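Long-range contact in putative oxidoreductase (Yersinia pestis, PDB 3KUX), which is a putative oxidoreductase that probably binds a nicotinamide adenine dinucleotide cofactor in its Rossmann domain and carries out redox chemistry on an unidentified substrate: residues A[192-202]-A[214-224]. Numbering follows the deposited sequence.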
loop_
_atom_site.group_PDB
_atom_site.type_symbol
_atom_site.label_atom_id
_atom_site.label_comp_id
_atom_site.label_asym_id
_atom_site.label_seq_id
_atom_site.Cartn_x
_atom_site.Cartn_y
_atom_site.Cartn_z
ATOM N N PHE A 192 -6.547 12.410 7.062
ATOM C CA PHE A 192 -6.419 13.614 7.891
ATOM C C PHE A 192 -5.350 14.601 7.433
ATOM O O PHE A 192 -5.169 15.650 8.041
ATOM C CB PHE A 192 -6.151 13.231 9.354
ATOM C CG PHE A 192 -7.142 12.255 9.920
ATOM C CD1 PHE A 192 -8.417 12.668 10.274
ATOM C CD2 PHE A 192 -6.798 10.923 10.097
ATOM C CE1 PHE A 192 -9.335 11.767 10.794
ATOM C CE2 PHE A 192 -7.710 10.016 10.617
ATOM C CZ PHE A 192 -8.980 10.439 10.966
ATOM N N GLY A 193 -4.637 14.269 6.367
ATOM C CA GLY A 193 -3.535 15.112 5.926
ATOM C C GLY A 193 -2.339 15.000 6.857
ATOM O O GLY A 193 -2.217 14.038 7.613
ATOM N N LEU A 194 -1.457 15.993 6.807
ATOM C CA LEU A 194 -0.215 15.962 7.569
ATOM C C LEU A 194 -0.426 16.341 9.020
ATOM O O LEU A 194 -1.169 17.270 9.318
ATOM C CB LEU A 194 0.800 16.917 6.954
ATOM C CG LEU A 194 1.405 16.483 5.624
ATOM C CD1 LEU A 194 2.120 17.658 4.980
ATOM C CD2 LEU A 194 2.351 15.307 5.841
ATOM N N PRO A 195 0.240 15.626 9.930
ATOM C CA PRO A 195 0.189 15.960 11.347
ATOM C C PRO A 195 1.126 17.125 11.656
ATOM O O PRO A 195 1.827 17.598 10.766
ATOM C CB PRO A 195 0.702 14.685 12.015
ATOM C CG PRO A 195 1.647 14.109 11.018
ATOM C CD PRO A 195 1.102 14.463 9.660
ATOM N N GLU A 196 1.128 17.584 12.903
ATOM C CA GLU A 196 2.081 18.600 13.333
ATOM C C GLU A 196 3.357 17.937 13.848
ATOM O O GLU A 196 4.464 18.382 13.548
ATOM C CB GLU A 196 1.466 19.509 14.399
ATOM C CG GLU A 196 0.323 20.380 13.885
ATOM C CD GLU A 196 -0.121 21.439 14.891
ATOM O OE1 GLU A 196 -0.396 21.081 16.060
ATOM O OE2 GLU A 196 -0.201 22.632 14.506
ATOM N N THR A 197 3.199 16.861 14.610
ATOM C CA THR A 197 4.338 16.096 15.085
ATOM C C THR A 197 4.124 14.601 14.914
ATOM O O THR A 197 2.996 14.116 14.959
ATOM C CB THR A 197 4.613 16.363 16.569
ATOM O OG1 THR A 197 3.519 15.871 17.353
ATOM C CG2 THR A 197 4.786 17.846 16.814
ATOM N N LEU A 198 5.224 13.876 14.730
ATOM C CA LEU A 198 5.205 12.416 14.691
ATOM C C LEU A 198 6.083 11.862 15.805
ATOM O O LEU A 198 7.263 12.191 15.886
ATOM C CB LEU A 198 5.720 11.917 13.341
ATOM C CG LEU A 198 6.016 10.421 13.276
ATOM C CD1 LEU A 198 4.722 9.631 13.294
ATOM C CD2 LEU A 198 6.816 10.089 12.038
ATOM N N ASN A 199 5.507 11.027 16.667
ATOM C CA ASN A 199 6.265 10.396 17.746
ATOM C C ASN A 199 6.233 8.880 17.640
ATOM O O ASN A 199 5.182 8.262 17.812
ATOM C CB ASN A 199 5.718 10.817 19.102
ATOM C CG ASN A 199 6.642 10.436 20.250
ATOM O OD1 ASN A 199 7.739 9.918 20.037
ATOM N ND2 ASN A 199 6.204 10.699 21.472
ATOM N N VAL A 200 7.382 8.272 17.371
ATOM C CA VAL A 200 7.408 6.834 17.138
ATOM C C VAL A 200 8.238 6.072 18.153
ATOM O O VAL A 200 9.338 6.482 18.516
ATOM C CB VAL A 200 7.908 6.500 15.726
ATOM C CG1 VAL A 200 8.074 4.997 15.568
ATOM C CG2 VAL A 200 6.937 7.057 14.685
ATOM N N ASP A 201 7.695 4.953 18.610
ATOM C CA ASP A 201 8.396 4.093 19.545
ATOM C C ASP A 201 8.600 2.732 18.901
ATOM O O ASP A 201 7.655 1.949 18.786
ATOM C CB ASP A 201 7.592 3.951 20.842
ATOM C CG ASP A 201 8.132 2.853 21.752
ATOM O OD1 ASP A 201 7.309 2.162 22.393
ATOM O OD2 ASP A 201 9.373 2.683 21.828
ATOM N N LEU A 202 9.824 2.458 18.459
ATOM C CA LEU A 202 10.142 1.171 17.850
ATOM C C LEU A 202 10.561 0.175 18.922
ATOM O O LEU A 202 11.074 0.563 19.965
ATOM C CB LEU A 202 11.240 1.330 16.801
ATOM C CG LEU A 202 10.877 2.240 15.619
ATOM C CD1 LEU A 202 11.999 2.269 14.592
ATOM C CD2 LEU A 202 9.557 1.822 14.966
ATOM N N TYR A 214 7.988 -4.419 16.638
ATOM C CA TYR A 214 6.967 -3.668 17.358
ATOM C C TYR A 214 7.101 -2.188 17.032
ATOM O O TYR A 214 8.213 -1.663 16.962
ATOM C CB TYR A 214 7.133 -3.876 18.866
ATOM C CG TYR A 214 6.316 -2.934 19.744
ATOM C CD1 TYR A 214 5.076 -3.315 20.244
ATOM C CD2 TYR A 214 6.796 -1.676 20.085
ATOM C CE1 TYR A 214 4.336 -2.465 21.047
ATOM C CE2 TYR A 214 6.065 -0.821 20.888
ATOM C CZ TYR A 214 4.836 -1.217 21.366
ATOM O OH TYR A 214 4.101 -0.361 22.169
ATOM N N PHE A 215 5.977 -1.511 16.826
ATOM C CA PHE A 215 6.005 -0.055 16.692
ATOM C C PHE A 215 4.693 0.592 17.092
ATOM O O PHE A 215 3.616 0.064 16.816
ATOM C CB PHE A 215 6.434 0.385 15.283
ATOM C CG PHE A 215 5.347 0.314 14.250
ATOM C CD1 PHE A 215 4.283 1.197 14.279
ATOM C CD2 PHE A 215 5.411 -0.612 13.221
ATOM C CE1 PHE A 215 3.283 1.140 13.313
ATOM C CE2 PHE A 215 4.416 -0.675 12.251
ATOM C CZ PHE A 215 3.352 0.204 12.298
ATOM N N HIS A 216 4.802 1.742 17.748
ATOM C CA HIS A 216 3.647 2.483 18.234
ATOM C C HIS A 216 3.843 3.952 17.879
ATOM O O HIS A 216 4.675 4.635 18.476
ATOM C CB HIS A 216 3.528 2.295 19.747
ATOM C CG HIS A 216 2.259 2.824 20.333
ATOM N ND1 HIS A 216 2.207 3.990 21.065
ATOM C CD2 HIS A 216 0.996 2.335 20.317
ATOM C CE1 HIS A 216 0.966 4.203 21.465
ATOM N NE2 HIS A 216 0.210 3.214 21.024
ATOM N N ALA A 217 3.099 4.434 16.885
ATOM C CA ALA A 217 3.279 5.801 16.389
ATOM C C ALA A 217 2.111 6.690 16.748
ATOM O O ALA A 217 0.956 6.292 16.617
ATOM C CB ALA A 217 3.475 5.799 14.887
ATOM N N VAL A 218 2.417 7.903 17.190
ATOM C CA VAL A 218 1.395 8.895 17.477
ATOM C C VAL A 218 1.577 10.110 16.576
ATOM O O VAL A 218 2.615 10.774 16.619
ATOM C CB VAL A 218 1.459 9.352 18.944
ATOM C CG1 VAL A 218 0.462 10.470 19.198
ATOM C CG2 VAL A 218 1.213 8.179 19.880
ATOM N N LEU A 219 0.570 10.389 15.752
ATOM C CA LEU A 219 0.558 11.581 14.903
ATOM C C LEU A 219 -0.377 12.607 15.513
ATOM O O LEU A 219 -1.542 12.309 15.784
ATOM C CB LEU A 219 0.104 11.242 13.485
ATOM C CG LEU A 219 1.044 10.386 12.634
ATOM C CD1 LEU A 219 1.260 9.015 13.272
ATOM C CD2 LEU A 219 0.509 10.239 11.220
ATOM N N SER A 220 0.132 13.814 15.725
ATOM C CA SER A 220 -0.607 14.837 16.458
ATOM C C SER A 220 -1.173 15.955 15.565
ATOM O O SER A 220 -0.459 16.541 14.745
ATOM C CB SER A 220 0.278 15.424 17.562
ATOM O OG SER A 220 -0.513 16.007 18.582
ATOM N N TYR A 221 -2.461 16.240 15.738
ATOM C CA TYR A 221 -3.136 17.316 15.010
ATOM C C TYR A 221 -3.860 18.250 15.987
ATOM O O TYR A 221 -4.225 17.846 17.090
ATOM C CB TYR A 221 -4.188 16.750 14.057
ATOM C CG TYR A 221 -3.711 15.745 13.036
ATOM C CD1 TYR A 221 -3.618 16.087 11.692
ATOM C CD2 TYR A 221 -3.395 14.446 13.403
ATOM C CE1 TYR A 221 -3.200 15.172 10.748
ATOM C CE2 TYR A 221 -2.979 13.518 12.466
ATOM C CZ TYR A 221 -2.882 13.888 11.140
ATOM O OH TYR A 221 -2.467 12.975 10.202
ATOM N N PRO A 222 -4.093 19.502 15.574
ATOM C CA PRO A 222 -4.960 20.355 16.371
ATOM C C PRO A 222 -6.285 19.650 16.663
ATOM O O PRO A 222 -7.080 19.414 15.752
ATOM C CB PRO A 222 -5.205 21.554 15.451
ATOM C CG PRO A 222 -4.021 21.596 14.559
ATOM C CD PRO A 222 -3.615 20.172 14.350
ATOM N N GLY A 223 -6.513 19.307 17.923
ATOM C CA GLY A 223 -7.771 18.698 18.327
ATOM C C GLY A 223 -7.978 17.289 17.809
ATOM O O GLY A 223 -9.107 16.800 17.779
ATOM N N GLN A 224 -6.893 16.631 17.401
ATOM C CA GLN A 224 -6.964 15.246 16.918
ATOM C C GLN A 224 -5.734 14.430 17.295
ATOM O O GLN A 224 -4.638 14.978 17.416
ATOM C CB GLN A 224 -7.132 15.215 15.400
ATOM C CG GLN A 224 -8.420 15.840 14.920
ATOM C CD GLN A 224 -8.599 15.713 13.429
ATOM O OE1 GLN A 224 -9.552 15.093 12.961
ATOM N NE2 GLN A 224 -7.680 16.298 12.666
HETATM O O HOH W 1 3.203 13.374 17.691
HETATM O O HOH W 2 4.983 1.957 22.962
#
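The phenol ring of Tyr221 carries Pro195 over one face, with Pro195 CA 3.7 Å from the ring centroid in a CH-pi contact, while Gly193 lies at its edge. With CG beside its own backbone N (chi1 -57°), the ring reaches back along the loop that follows helix 176-192, where Tyr221 OH donates to Gly193 O at 2.8 Å. This bond ties the exit of that helix to the end of strand 214-221 and fixes the position of the hydroxyl. At the far end, Asp201 OD1 lies at the edge of the Tyr214 ring, the carboxylate and ring planes 67° apart.

Between these aromatic ends runs an antiparallel ladder. Asn199 and Val218 form a hydrogen-bonded pair with two bonds of 2.9 Å between their backbone N and O atoms, and Asp201 and His216 form a second such pair, with slightly longer and more bent bonds. Just before strand 197-203 begins, Glu196 N donates almost straight to Ser220 O. On the face shared by Leu198, Val200 and Leu202, Leu198 CD1 meets Leu219 CD1 at 3.5 Å, Val200 CG2 touches Ala217 CB, and Leu202 CD2 lies against Phe215 CB.

That apolar face packs on helices 176-192 and 323-342, Phe215 meeting Trp177 edge-to-face. The hairpin lies in the mixed sheet of the C-terminal alpha/beta domain, with strand 224-231 beside 214-221 and the short strand 346-347 beside 197-203.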